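Local coordinates for putidaredoxin reductase (Pseudomonas putida, PDB 1Q1R), which probably uses its bound FAD to pass electrons from NADH to putidaredoxin, the iron-sulfur protein that supplies the cytochrome P450cam monooxygenase, at residues A[302-305]-A[306-310]; A[22-25]-A[26-30]; A[271-274]-A[275-279]; A[288-291]-A[292-295]. All coordinates share one frame; numbering follows the deposited sequence.

In the fold
Interaction 1, the first turns of helix 302-316, is the part that touches the cofactor: the backbone N of Val302 bonds to the flavin. Interactions 3 and 4 pack on it. Met272 of interaction 3 reaches it, CE lying 3.6 Å from CB of Gln308, and Phe288 of interaction 4 packs on Asn304 and Gln308; the centres of interactions 3 and 4 lie about 17 and 16 Å from that of interaction 1. Interaction 2 ends helix 14-25, whose start lies in what looks like a Rossmann-type GxGxxG motif; its nearest atoms are about 6 Å from interaction 1, without touching. Interactions 2 and 4 stand farthest apart, about 28 Å between centres.

Interaction 1 (A[302-305]-A[306-310]); sequences VPNA and LEQAR. With FAD (flavin-adenine dinucleotide), chain C.
Val302 and Leu306 stand side by side one helical turn apart, and CG1 of Val302 meets CD1 of Leu306 at 3.7 Å. With CG1 anti to the backbone N (chi1 164°), the valine turns that methyl along the helix to the leucine and leaves CG2 to the flavin, where it lies 3.7 Å from N1 of FAD. A short branched residue suits this place, because its two methyls serve two partners at once. The backbone beneath is regular: Leu306 N donates to Val302 O at 2.9 Å, and the next three residues repeat the i to i+4 pattern.

This is the amino-terminal end of helix 302-316 in the glutathione reductase fold, set against the flavin. The first-turn amide of Val302, which has no acceptor earlier in the helix, gives its N-H to FAD O2 at 2.8 Å, a nearly straight bond (167°). The helix dipole would probably help to stabilise negative charge building up at that end of a reduced flavin. Proline fits the next position, where no amide hydrogen is needed, and Ala305 is small enough to let C5' of FAD come within 3.8 Å of its CB.

The looser, wetter side is at Glu307, where a water accepts from ND2 of the buried Asn304 at 2.7 Å and donates to Glu307 OE1 at 3.2 Å, joining two side chains that do not meet directly. The partly exposed glutamate is extended, its OE2 taken by the backbone N of Ala325. Exposed Arg310, its chain extended, lays one guanidinium face over CB of Leu306.

Interaction 2 (A[22-25]-A[26-30]); sequences GLRA and SGWEG
Ser26 N reaches back to Gly22 O at 2.9 Å, an acceptor that also receives Ala25 N, as helix 14-25 ends in a C-terminal cap with a glycine, Gly27, at positive phi. The helix begins within the probable Rossmann-type glycine motif of the FAD-binding domain, and the chain from Ser26 to Gly30 leads into strand 31-35. A serine is at home here: a small hydroxyl can stay close to the unravelling helix, and OG lies 3.2 Å from Gly22 O, at best a weak bond.

Gly27 follows with a phi of 98°, where a CB would be jammed against the carbonyl oxygen of Ser26. This reversal brings the chain back so that Trp28 N can donate to Leu23 O at 3.1 Å, the 6→1 bond of a Schellman motif, although Gly27 N does not make the companion bond to Arg24 O.

Trp28 is buried and holds its indole beside Leu23. CG lies anti to the backbone N (chi1 -178°), which lays one ring face under the leucine; Leu23 CG sits above it, offset toward the rim, 4.1 Å from Trp28 CG. The wide apolar surface suits a position shared with Val7 of strand 6-10 and Leu316 of helix 302-316.

Glu29 is exposed and carries the chain on to Gly30. Here Arg24 closes the turn, its long chain bent at chi2 and chi3 to swing the guanidinium round to the carbonyls, while NE and NH2 also bond Gln73 O and Asn74 O. NH1 serves two acceptors near the guanidinium plane: Trp28 O at 2.9 Å, approached from above its carbonyl plane, and Gly30 O at 2.7 Å, within that carbonyl's plane.

Interaction 3 (A[271-274]-A[275-279]); sequences HMQT and SDPLI
Thr274 leans against Ile279 across a tight connection in which a type I beta turn, Asp276 to Ile279, leads into strand 279-281, an edge strand of the parallel sheet of the FAD-binding domain. The backbone sets the closure: Thr274 N donates to Ile279 O at 2.8 Å with an N-H...O angle of 163°.

Followed outward, the threonine meets something at every atom. CB lies 3.4 Å from Ile279 O. OG1 sits between the backbone N and the carbonyl carbon (chi1 65°), which brings it beside the same Ile279 O, 2.9 Å away, to which it may donate. It may also receive the backbone N of Asp276, a bond whose exact geometry is less certain. CG2, the other branch, comes 3.2 Å from Ile279 O, with the CG2 methyl of Ile279 a looser neighbour at 4.1 Å. A beta-branched hydroxyl residue therefore suits this buried site: the hydroxyl can bond backbone atoms while the methyl lies by the isoleucine.

Pro277 fits the second position of the beta turn, since its ring restricts phi to a value near that required. Asp276, just before it, has a carboxylate that works in two directions. Its OD1 makes a salt bridge with Arg88 NE, tying the turn to a neighbouring loop. Its OD2 forms an Asx turn by accepting Leu278 N at 3.0 Å, the amide approaching on the anti side and 33° out of the carboxylate plane.

Interaction 4 (A[288-291]-A[292-295]); sequences FHSQ and LYDR
Ser290 and Arg295 pair through their backbones as an antiparallel hydrogen-bonded pair: Ser290 N donates to Arg295 O at 2.7 Å, and Arg295 N returns the bond to Ser290 O at 3.0 Å. Between them the chain reverses through Gln291 to Asp294, and a weak bond from Asp294 N to Gln291 O helps to close the turn.

Asp294 and Arg295 both face Ser290, making a G1 beta bulge in the hairpin that joins strands 286-290 and 295-298. Asp294 takes the position with positive phi (48°) that is commonly glycine in this bulge; aspartate is among the residues that tolerate such a backbone.

Side-chain hydrogen bonds brace the reversal. His289 NE2 donates to Asp294 OD2 at 3.2 Å, a bent bond that uses the anti lone pair of that oxygen, and the acceptor lies in the ring plane although the carboxylate and imidazole planes are 69° apart. Because CG of His289 is anti to its own N (chi1 -180°), the ring reaches along the hairpin toward the aspartate. Within the turn, Ser290 OG accepts Tyr293 N at 3.2 Å, and it is also bonded to Glu324 OE1, so this small hydroxyl links the turn to another loop. The ring edge of Tyr293 meets the same hydroxyl, CD1 lying 3.4 Å from Ser290 OG, while the phenol OH bonds to Leu372 O and Leu343 N.

Apolar packing falls to Leu292, which leads its side chain away from 288-291 and onto Ala326 and Ile390, where an apolar residue is well placed.

Interaction 1 (A[302-305]-A[306-310])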
loop_
_atom_site.group_PDB
_atom_site.type_symbol
_atom_site.label_atom_id
_atom_site.label_comp_id
_atom_site.label_asym_id
_atom_site.label_seq_id
_atom_site.Cartn_x
_atom_site.Cartn_y
_atom_site.Cartn_z
ATOM N N VAL A 302 0.673 -3.507 3.681
ATOM C CA VAL A 302 1.497 -4.601 4.163
ATOM C C VAL A 302 0.622 -5.586 4.939
ATOM O O VAL A 302 0.652 -6.788 4.683
ATOM C CB VAL A 302 2.638 -4.087 5.074
ATOM C CG1 VAL A 302 3.232 -5.242 5.880
ATOM C CG2 VAL A 302 3.721 -3.434 4.219
ATOM N N PRO A 303 -0.187 -5.087 5.886
ATOM C CA PRO A 303 -1.031 -6.023 6.639
ATOM C C PRO A 303 -1.911 -6.870 5.721
ATOM O O PRO A 303 -2.081 -8.070 5.944
ATOM C CB PRO A 303 -1.845 -5.100 7.546
ATOM C CG PRO A 303 -0.875 -3.966 7.802
ATOM C CD PRO A 303 -0.330 -3.716 6.406
ATOM N N ASN A 304 -2.452 -6.250 4.678
ATOM C CA ASN A 304 -3.304 -6.976 3.746
ATOM C C ASN A 304 -2.529 -8.084 3.036
ATOM O O ASN A 304 -3.017 -9.208 2.896
ATOM C CB ASN A 304 -3.909 -6.016 2.720
ATOM C CG ASN A 304 -4.810 -6.725 1.725
ATOM O OD1 ASN A 304 -4.514 -6.779 0.527
ATOM N ND2 ASN A 304 -5.912 -7.281 2.218
ATOM N N ALA A 305 -1.314 -7.774 2.595
ATOM C CA ALA A 305 -0.496 -8.766 1.906
ATOM C C ALA A 305 -0.162 -9.924 2.837
ATOM O O ALA A 305 -0.211 -11.087 2.437
ATOM C CB ALA A 305 0.794 -8.125 1.387
ATOM N N LEU A 306 0.181 -9.607 4.081
ATOM C CA LEU A 306 0.525 -10.641 5.049
ATOM C C LEU A 306 -0.674 -11.552 5.322
ATOM O O LEU A 306 -0.561 -12.778 5.258
ATOM C CB LEU A 306 1.012 -10.002 6.353
ATOM C CG LEU A 306 2.296 -9.165 6.246
ATOM C CD1 LEU A 306 2.610 -8.494 7.587
ATOM C CD2 LEU A 306 3.444 -10.062 5.821
ATOM N N GLU A 307 -1.820 -10.945 5.613
ATOM C CA GLU A 307 -3.036 -11.701 5.898
ATOM C C GLU A 307 -3.408 -12.609 4.727
ATOM O O GLU A 307 -3.607 -13.812 4.906
ATOM C CB GLU A 307 -4.189 -10.743 6.215
ATOM C CG GLU A 307 -5.549 -11.424 6.360
ATOM C CD GLU A 307 -6.649 -10.469 6.789
ATOM O OE1 GLU A 307 -6.667 -9.316 6.311
ATOM O OE2 GLU A 307 -7.510 -10.876 7.595
ATOM N N GLN A 308 -3.482 -12.038 3.528
ATOM C CA GLN A 308 -3.831 -12.818 2.347
ATOM C C GLN A 308 -2.804 -13.905 2.038
ATOM O O GLN A 308 -3.166 -15.026 1.682
ATOM C CB GLN A 308 -4.009 -11.900 1.131
ATOM C CG GLN A 308 -5.217 -10.988 1.240
ATOM C CD GLN A 308 -5.559 -10.272 -0.060
ATOM O OE1 GLN A 308 -6.472 -9.448 -0.098
ATOM N NE2 GLN A 308 -4.834 -10.587 -1.128
ATOM N N ALA A 309 -1.525 -13.578 2.181
ATOM C CA ALA A 309 -0.469 -14.547 1.905
ATOM C C ALA A 309 -0.517 -15.713 2.893
ATOM O O ALA A 309 -0.265 -16.862 2.530
ATOM C CB ALA A 309 0.897 -13.862 1.962
ATOM N N ARG A 310 -0.836 -15.415 4.146
ATOM C CA ARG A 310 -0.915 -16.458 5.157
ATOM C C ARG A 310 -2.135 -17.353 4.935
ATOM O O ARG A 310 -2.087 -18.555 5.194
ATOM C CB ARG A 310 -0.932 -15.824 6.553
ATOM C CG ARG A 310 0.465 -15.398 6.985
ATOM C CD ARG A 310 0.486 -14.294 8.027
ATOM N NE ARG A 310 1.864 -13.871 8.282
ATOM C CZ ARG A 310 2.210 -12.823 9.022
ATOM N NH1 ARG A 310 1.278 -12.070 9.594
ATOM N NH2 ARG A 310 3.495 -12.524 9.188
HETATM P PA FAD C . 4.417 -5.515 -5.346
HETATM O O1A FAD C . 4.134 -4.575 -6.457
HETATM O O2A FAD C . 5.262 -5.049 -4.223
HETATM O O5B FAD C . 5.072 -6.853 -5.934
HETATM C C5B FAD C . 4.658 -7.411 -7.187
HETATM C C4B FAD C . 5.908 -7.835 -7.979
HETATM O O4B FAD C . 5.523 -8.747 -9.068
HETATM C C3B FAD C . 6.566 -6.624 -8.657
HETATM O O3B FAD C . 7.991 -6.783 -8.624
HETATM C C2B FAD C . 6.085 -6.726 -10.083
HETATM O O2B FAD C . 7.023 -6.111 -10.971
HETATM C C1B FAD C . 6.088 -8.227 -10.292
HETATM N N9A FAD C . 5.346 -8.677 -11.502
HETATM C C8A FAD C . 4.156 -8.224 -11.936
HETATM N N7A FAD C . 3.834 -8.860 -13.069
HETATM C C5A FAD C . 4.816 -9.713 -13.350
HETATM C C6A FAD C . 5.037 -10.624 -14.385
HETATM N N6A FAD C . 4.150 -10.752 -15.370
HETATM N N1A FAD C . 6.170 -11.370 -14.383
HETATM C C2A FAD C . 7.077 -11.243 -13.404
HETATM N N3A FAD C . 6.883 -10.372 -12.403
HETATM C C4A FAD C . 5.769 -9.602 -12.357
HETATM N N1 FAD C . 1.906 -0.380 3.204
HETATM C C2 FAD C . 1.648 -0.279 4.577
HETATM O O2 FAD C . 0.853 -1.050 5.111
HETATM N N3 FAD C . 2.315 0.699 5.335
HETATM C C4 FAD C . 3.242 1.569 4.714
HETATM O O4 FAD C . 3.851 2.390 5.398
HETATM C C4X FAD C . 3.496 1.467 3.336
HETATM N N5 FAD C . 4.427 2.265 2.737
HETATM C C5X FAD C . 4.750 2.143 1.417
HETATM C C6 FAD C . 5.739 2.970 0.845
HETATM C C7 FAD C . 6.092 2.827 -0.516
HETATM C C7M FAD C . 7.150 3.767 -1.125
HETATM C C8 FAD C . 5.453 1.840 -1.310
HETATM C C8M FAD C . 5.828 1.636 -2.786
HETATM C C9 FAD C . 4.466 1.017 -0.739
HETATM C C9A FAD C . 4.111 1.165 0.619
HETATM N N10 FAD C . 3.127 0.331 1.218
HETATM C C10 FAD C . 2.826 0.485 2.587
HETATM C "C1'" FAD C . 2.404 -0.693 0.404
HETATM C "C2'" FAD C . 2.972 -2.090 0.665
HETATM O "O2'" FAD C . 4.399 -2.041 0.562
HETATM C "C3'" FAD C . 2.406 -3.113 -0.338
HETATM O "O3'" FAD C . 0.974 -3.070 -0.291
HETATM C "C4'" FAD C . 2.891 -4.529 -0.001
HETATM O "O4'" FAD C . 4.320 -4.567 -0.040
HETATM C "C5'" FAD C . 2.343 -5.581 -0.981
HETATM O "O5'" FAD C . 2.934 -5.473 -2.287
HETATM P P FAD C . 2.706 -6.675 -3.343
HETATM O O1P FAD C . 3.717 -7.719 -3.077
HETATM O O2P FAD C . 1.279 -7.060 -3.286
HETATM O O3P FAD C . 2.967 -5.982 -4.788
HETATM O O HOH W 1 -7.057 -6.649 4.611
#

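Interaction 2 (A[22-25]-A[26-30])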
loop_
_atom_site.group_PDB
_atom_site.type_symbol
_atom_site.label_atom_id
_atom_site.label_comp_id
_atom_site.label_asym_id
_atom_site.label_seq_id
_atom_site.Cartn_x
_atom_site.Cartn_y
_atom_site.Cartn_z
ATOM N N GLY A 22 5.615 -18.865 3.684
ATOM C CA GLY A 22 4.502 -19.312 4.498
ATOM C C GLY A 22 4.194 -20.753 4.143
ATOM O O GLY A 22 3.950 -21.593 5.011
ATOM N N LEU A 23 4.220 -21.030 2.846
ATOM C CA LEU A 23 3.963 -22.359 2.314
ATOM C C LEU A 23 4.917 -23.373 2.939
ATOM O O LEU A 23 4.492 -24.388 3.485
ATOM C CB LEU A 23 4.149 -22.332 0.797
ATOM C CG LEU A 23 3.046 -22.863 -0.115
ATOM C CD1 LEU A 23 1.676 -22.545 0.445
ATOM C CD2 LEU A 23 3.222 -22.241 -1.493
ATOM N N ARG A 24 6.212 -23.084 2.866
ATOM C CA ARG A 24 7.224 -23.977 3.413
ATOM C C ARG A 24 7.176 -24.036 4.938
ATOM O O ARG A 24 7.742 -24.942 5.551
ATOM C CB ARG A 24 8.619 -23.533 2.963
ATOM C CG ARG A 24 9.688 -24.581 3.191
ATOM C CD ARG A 24 9.461 -25.784 2.287
ATOM N NE ARG A 24 9.924 -25.543 0.924
ATOM C CZ ARG A 24 9.617 -26.310 -0.117
ATOM N NH1 ARG A 24 8.837 -27.369 0.041
ATOM N NH2 ARG A 24 10.109 -26.030 -1.315
ATOM N N ALA A 25 6.500 -23.069 5.547
ATOM C CA ALA A 25 6.387 -23.023 6.999
ATOM C C ALA A 25 5.191 -23.839 7.480
ATOM O O ALA A 25 5.184 -24.343 8.604
ATOM C CB ALA A 25 6.255 -21.580 7.466
ATOM N N SER A 26 4.185 -23.966 6.621
ATOM C CA SER A 26 2.981 -24.713 6.957
ATOM C C SER A 26 3.068 -26.193 6.590
ATOM O O SER A 26 2.068 -26.907 6.638
ATOM C CB SER A 26 1.767 -24.082 6.274
ATOM O OG SER A 26 1.526 -22.782 6.781
ATOM N N GLY A 27 4.261 -26.647 6.211
ATOM C CA GLY A 27 4.440 -28.049 5.880
ATOM C C GLY A 27 4.406 -28.449 4.417
ATOM O O GLY A 27 4.237 -29.628 4.106
ATOM N N TRP A 28 4.564 -27.489 3.514
ATOM C CA TRP A 28 4.555 -27.799 2.089
ATOM C C TRP A 28 5.852 -28.526 1.732
ATOM O O TRP A 28 6.941 -28.071 2.078
ATOM C CB TRP A 28 4.407 -26.508 1.281
ATOM C CG TRP A 28 4.339 -26.706 -0.203
ATOM C CD1 TRP A 28 5.384 -26.719 -1.077
ATOM C CD2 TRP A 28 3.156 -26.906 -0.987
ATOM N NE1 TRP A 28 4.930 -26.910 -2.358
ATOM C CE2 TRP A 28 3.566 -27.028 -2.332
ATOM C CE3 TRP A 28 1.791 -26.993 -0.683
ATOM C CZ2 TRP A 28 2.658 -27.232 -3.377
ATOM C CZ3 TRP A 28 0.888 -27.198 -1.722
ATOM C CH2 TRP A 28 1.328 -27.314 -3.055
ATOM N N GLU A 29 5.723 -29.663 1.049
ATOM C CA GLU A 29 6.874 -30.483 0.660
ATOM C C GLU A 29 7.236 -30.373 -0.816
ATOM O O GLU A 29 8.354 -30.704 -1.212
ATOM C CB GLU A 29 6.603 -31.954 0.991
ATOM C CG GLU A 29 6.540 -32.273 2.479
ATOM C CD GLU A 29 7.910 -32.287 3.133
ATOM O OE1 GLU A 29 8.592 -31.238 3.117
ATOM O OE2 GLU A 29 8.304 -33.351 3.662
ATOM N N GLY A 30 6.287 -29.919 -1.627
ATOM C CA GLY A 30 6.535 -29.787 -3.050
ATOM C C GLY A 30 7.539 -28.701 -3.387
ATOM O O GLY A 30 8.173 -28.127 -2.502
#

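Interaction 3 (A[271-274]-A[275-279])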
loop_
_atom_site.group_PDB
_atom_site.type_symbol
_atom_site.label_atom_id
_atom_site.label_comp_id
_atom_site.label_asym_id
_atom_site.label_seq_id
_atom_site.Cartn_x
_atom_site.Cartn_y
_atom_site.Cartn_z
ATOM N N HIS A 271 -11.800 -18.542 -1.079
ATOM C CA HIS A 271 -10.681 -19.475 -0.995
ATOM C C HIS A 271 -9.444 -18.968 -1.732
ATOM O O HIS A 271 -8.533 -19.740 -2.037
ATOM C CB HIS A 271 -11.082 -20.846 -1.533
ATOM C CG HIS A 271 -12.165 -21.504 -0.741
ATOM N ND1 HIS A 271 -13.502 -21.237 -0.942
ATOM C CD2 HIS A 271 -12.106 -22.383 0.289
ATOM C CE1 HIS A 271 -14.220 -21.923 -0.070
ATOM N NE2 HIS A 271 -13.397 -22.626 0.688
ATOM N N MET A 272 -9.426 -17.664 -2.009
ATOM C CA MET A 272 -8.307 -17.015 -2.687
ATOM C C MET A 272 -8.184 -17.399 -4.161
ATOM O O MET A 272 -7.283 -16.925 -4.856
ATOM C CB MET A 272 -6.991 -17.334 -1.966
ATOM C CG MET A 272 -6.980 -17.006 -0.468
ATOM S SD MET A 272 -7.535 -15.324 -0.085
ATOM C CE MET A 272 -6.084 -14.357 -0.565
ATOM N N GLN A 273 -9.095 -18.245 -4.633
ATOM C CA GLN A 273 -9.078 -18.703 -6.022
ATOM C C GLN A 273 -9.658 -17.697 -7.008
ATOM O O GLN A 273 -10.592 -16.964 -6.688
ATOM C CB GLN A 273 -9.866 -20.007 -6.154
ATOM C CG GLN A 273 -9.412 -21.124 -5.236
ATOM C CD GLN A 273 -10.344 -22.322 -5.291
ATOM O OE1 GLN A 273 -10.502 -22.950 -6.336
ATOM N NE2 GLN A 273 -10.969 -22.638 -4.165
ATOM N N THR A 274 -9.100 -17.670 -8.214
ATOM C CA THR A 274 -9.588 -16.786 -9.267
ATOM C C THR A 274 -10.646 -17.589 -10.022
ATOM O O THR A 274 -11.097 -18.626 -9.540
ATOM C CB THR A 274 -8.474 -16.419 -10.263
ATOM O OG1 THR A 274 -8.053 -17.602 -10.954
ATOM C CG2 THR A 274 -7.280 -15.816 -9.537
ATOM N N SER A 275 -11.032 -17.122 -11.204
ATOM C CA SER A 275 -12.025 -17.829 -12.007
ATOM C C SER A 275 -11.539 -19.255 -12.240
ATOM O O SER A 275 -12.333 -20.168 -12.478
ATOM C CB SER A 275 -12.210 -17.131 -13.355
ATOM O OG SER A 275 -12.480 -15.752 -13.183
ATOM N N ASP A 276 -10.222 -19.433 -12.173
ATOM C CA ASP A 276 -9.598 -20.734 -12.373
ATOM C C ASP A 276 -9.168 -21.304 -11.028
ATOM O O ASP A 276 -8.366 -20.702 -10.314
ATOM C CB ASP A 276 -8.391 -20.601 -13.313
ATOM C CG ASP A 276 -7.694 -21.927 -13.576
ATOM O OD1 ASP A 276 -7.028 -22.046 -14.629
ATOM O OD2 ASP A 276 -7.797 -22.845 -12.736
ATOM N N PRO A 277 -9.701 -22.482 -10.671
ATOM C CA PRO A 277 -9.440 -23.215 -9.428
ATOM C C PRO A 277 -7.975 -23.352 -9.019
ATOM O O PRO A 277 -7.640 -23.200 -7.844
ATOM C CB PRO A 277 -10.079 -24.575 -9.693
ATOM C CG PRO A 277 -11.243 -24.222 -10.555
ATOM C CD PRO A 277 -10.636 -23.238 -11.526
ATOM N N LEU A 278 -7.107 -23.646 -9.981
ATOM C CA LEU A 278 -5.690 -23.826 -9.686
ATOM C C LEU A 278 -4.912 -22.509 -9.628
ATOM O O LEU A 278 -3.724 -22.503 -9.309
ATOM C CB LEU A 278 -5.041 -24.758 -10.723
ATOM C CG LEU A 278 -5.684 -26.116 -11.048
ATOM C CD1 LEU A 278 -5.977 -26.891 -9.771
ATOM C CD2 LEU A 278 -6.962 -25.893 -11.830
ATOM N N ILE A 279 -5.576 -21.398 -9.934
ATOM C CA ILE A 279 -4.916 -20.093 -9.915
ATOM C C ILE A 279 -5.481 -19.166 -8.842
ATOM O O ILE A 279 -6.683 -18.896 -8.805
ATOM C CB ILE A 279 -5.051 -19.368 -11.277
ATOM C CG1 ILE A 279 -4.540 -20.263 -12.412
ATOM C CG2 ILE A 279 -4.261 -18.061 -11.252
ATOM C CD1 ILE A 279 -4.798 -19.692 -13.798
#

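Interaction 4 (A[288-291]-A[292-295])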
loop_
_atom_site.group_PDB
_atom_site.type_symbol
_atom_site.label_atom_id
_atom_site.label_comp_id
_atom_site.label_asym_id
_atom_site.label_seq_id
_atom_site.Cartn_x
_atom_site.Cartn_y
_atom_site.Cartn_z
ATOM N N PHE A 288 -11.045 -8.729 -3.542
ATOM C CA PHE A 288 -11.761 -9.768 -2.819
ATOM C C PHE A 288 -13.013 -9.224 -2.146
ATOM O O PHE A 288 -13.206 -8.014 -2.043
ATOM C CB PHE A 288 -10.838 -10.380 -1.767
ATOM C CG PHE A 288 -10.453 -9.423 -0.669
ATOM C CD1 PHE A 288 -11.120 -9.443 0.553
ATOM C CD2 PHE A 288 -9.434 -8.491 -0.862
ATOM C CE1 PHE A 288 -10.774 -8.547 1.569
ATOM C CE2 PHE A 288 -9.082 -7.589 0.149
ATOM C CZ PHE A 288 -9.754 -7.620 1.363
ATOM N N HIS A 289 -13.863 -10.131 -1.682
ATOM C CA HIS A 289 -15.089 -9.726 -1.014
ATOM C C HIS A 289 -14.889 -9.646 0.495
ATOM O O HIS A 289 -14.552 -10.634 1.143
ATOM C CB HIS A 289 -16.224 -10.701 -1.346
ATOM C CG HIS A 289 -17.528 -10.347 -0.700
ATOM N ND1 HIS A 289 -17.867 -10.765 0.568
ATOM C CD2 HIS A 289 -18.551 -9.569 -1.127
ATOM C CE1 HIS A 289 -19.042 -10.256 0.896
ATOM N NE2 HIS A 289 -19.478 -9.528 -0.115
ATOM N N SER A 290 -15.069 -8.453 1.044
ATOM C CA SER A 290 -14.933 -8.257 2.480
ATOM C C SER A 290 -16.277 -8.572 3.116
ATOM O O SER A 290 -17.258 -7.883 2.856
ATOM C CB SER A 290 -14.565 -6.809 2.795
ATOM O OG SER A 290 -14.656 -6.562 4.190
ATOM N N GLN A 291 -16.330 -9.613 3.935
ATOM C CA GLN A 291 -17.585 -9.965 4.587
ATOM C C GLN A 291 -17.850 -8.972 5.712
ATOM O O GLN A 291 -18.996 -8.703 6.067
ATOM C CB GLN A 291 -17.530 -11.404 5.114
ATOM C CG GLN A 291 -16.280 -11.742 5.896
ATOM C CD GLN A 291 -16.017 -13.239 5.944
ATOM O OE1 GLN A 291 -16.853 -14.017 6.414
ATOM N NE2 GLN A 291 -14.848 -13.652 5.452
ATOM N N LEU A 292 -16.777 -8.408 6.254
ATOM C CA LEU A 292 -16.893 -7.427 7.322
ATOM C C LEU A 292 -17.688 -6.218 6.821
ATOM O O LEU A 292 -18.516 -5.665 7.545
ATOM C CB LEU A 292 -15.500 -6.993 7.783
ATOM C CG LEU A 292 -15.418 -6.088 9.010
ATOM C CD1 LEU A 292 -16.131 -6.753 10.183
ATOM C CD2 LEU A 292 -13.956 -5.822 9.351
ATOM N N TYR A 293 -17.442 -5.814 5.578
ATOM C CA TYR A 293 -18.154 -4.677 5.004
ATOM C C TYR A 293 -19.117 -5.104 3.901
ATOM O O TYR A 293 -19.754 -4.267 3.258
ATOM C CB TYR A 293 -17.166 -3.647 4.454
ATOM C CG TYR A 293 -16.282 -3.045 5.517
ATOM C CD1 TYR A 293 -15.116 -3.690 5.930
ATOM C CD2 TYR A 293 -16.643 -1.859 6.154
ATOM C CE1 TYR A 293 -14.330 -3.168 6.954
ATOM C CE2 TYR A 293 -15.868 -1.330 7.177
ATOM C CZ TYR A 293 -14.714 -1.988 7.573
ATOM O OH TYR A 293 -13.956 -1.472 8.598
ATOM N N ASP A 294 -19.219 -6.411 3.689
ATOM C CA ASP A 294 -20.105 -6.962 2.670
ATOM C C ASP A 294 -19.963 -6.248 1.325
ATOM O O ASP A 294 -20.934 -5.702 0.798
ATOM C CB ASP A 294 -21.564 -6.879 3.135
ATOM C CG ASP A 294 -22.520 -7.607 2.202
ATOM O OD1 ASP A 294 -23.740 -7.335 2.268
ATOM O OD2 ASP A 294 -22.055 -8.459 1.409
ATOM N N ARG A 295 -18.746 -6.235 0.785
ATOM C CA ARG A 295 -18.498 -5.619 -0.514
ATOM C C ARG A 295 -17.120 -5.984 -1.054
ATOM O O ARG A 295 -16.240 -6.416 -0.307
ATOM C CB ARG A 295 -18.652 -4.095 -0.449
ATOM C CG ARG A 295 -17.546 -3.332 0.257
ATOM C CD ARG A 295 -17.631 -1.854 -0.126
ATOM N NE ARG A 295 -16.641 -1.022 0.554
ATOM C CZ ARG A 295 -16.755 -0.589 1.806
ATOM N NH1 ARG A 295 -17.825 -0.905 2.528
ATOM N NH2 ARG A 295 -15.797 0.157 2.340
#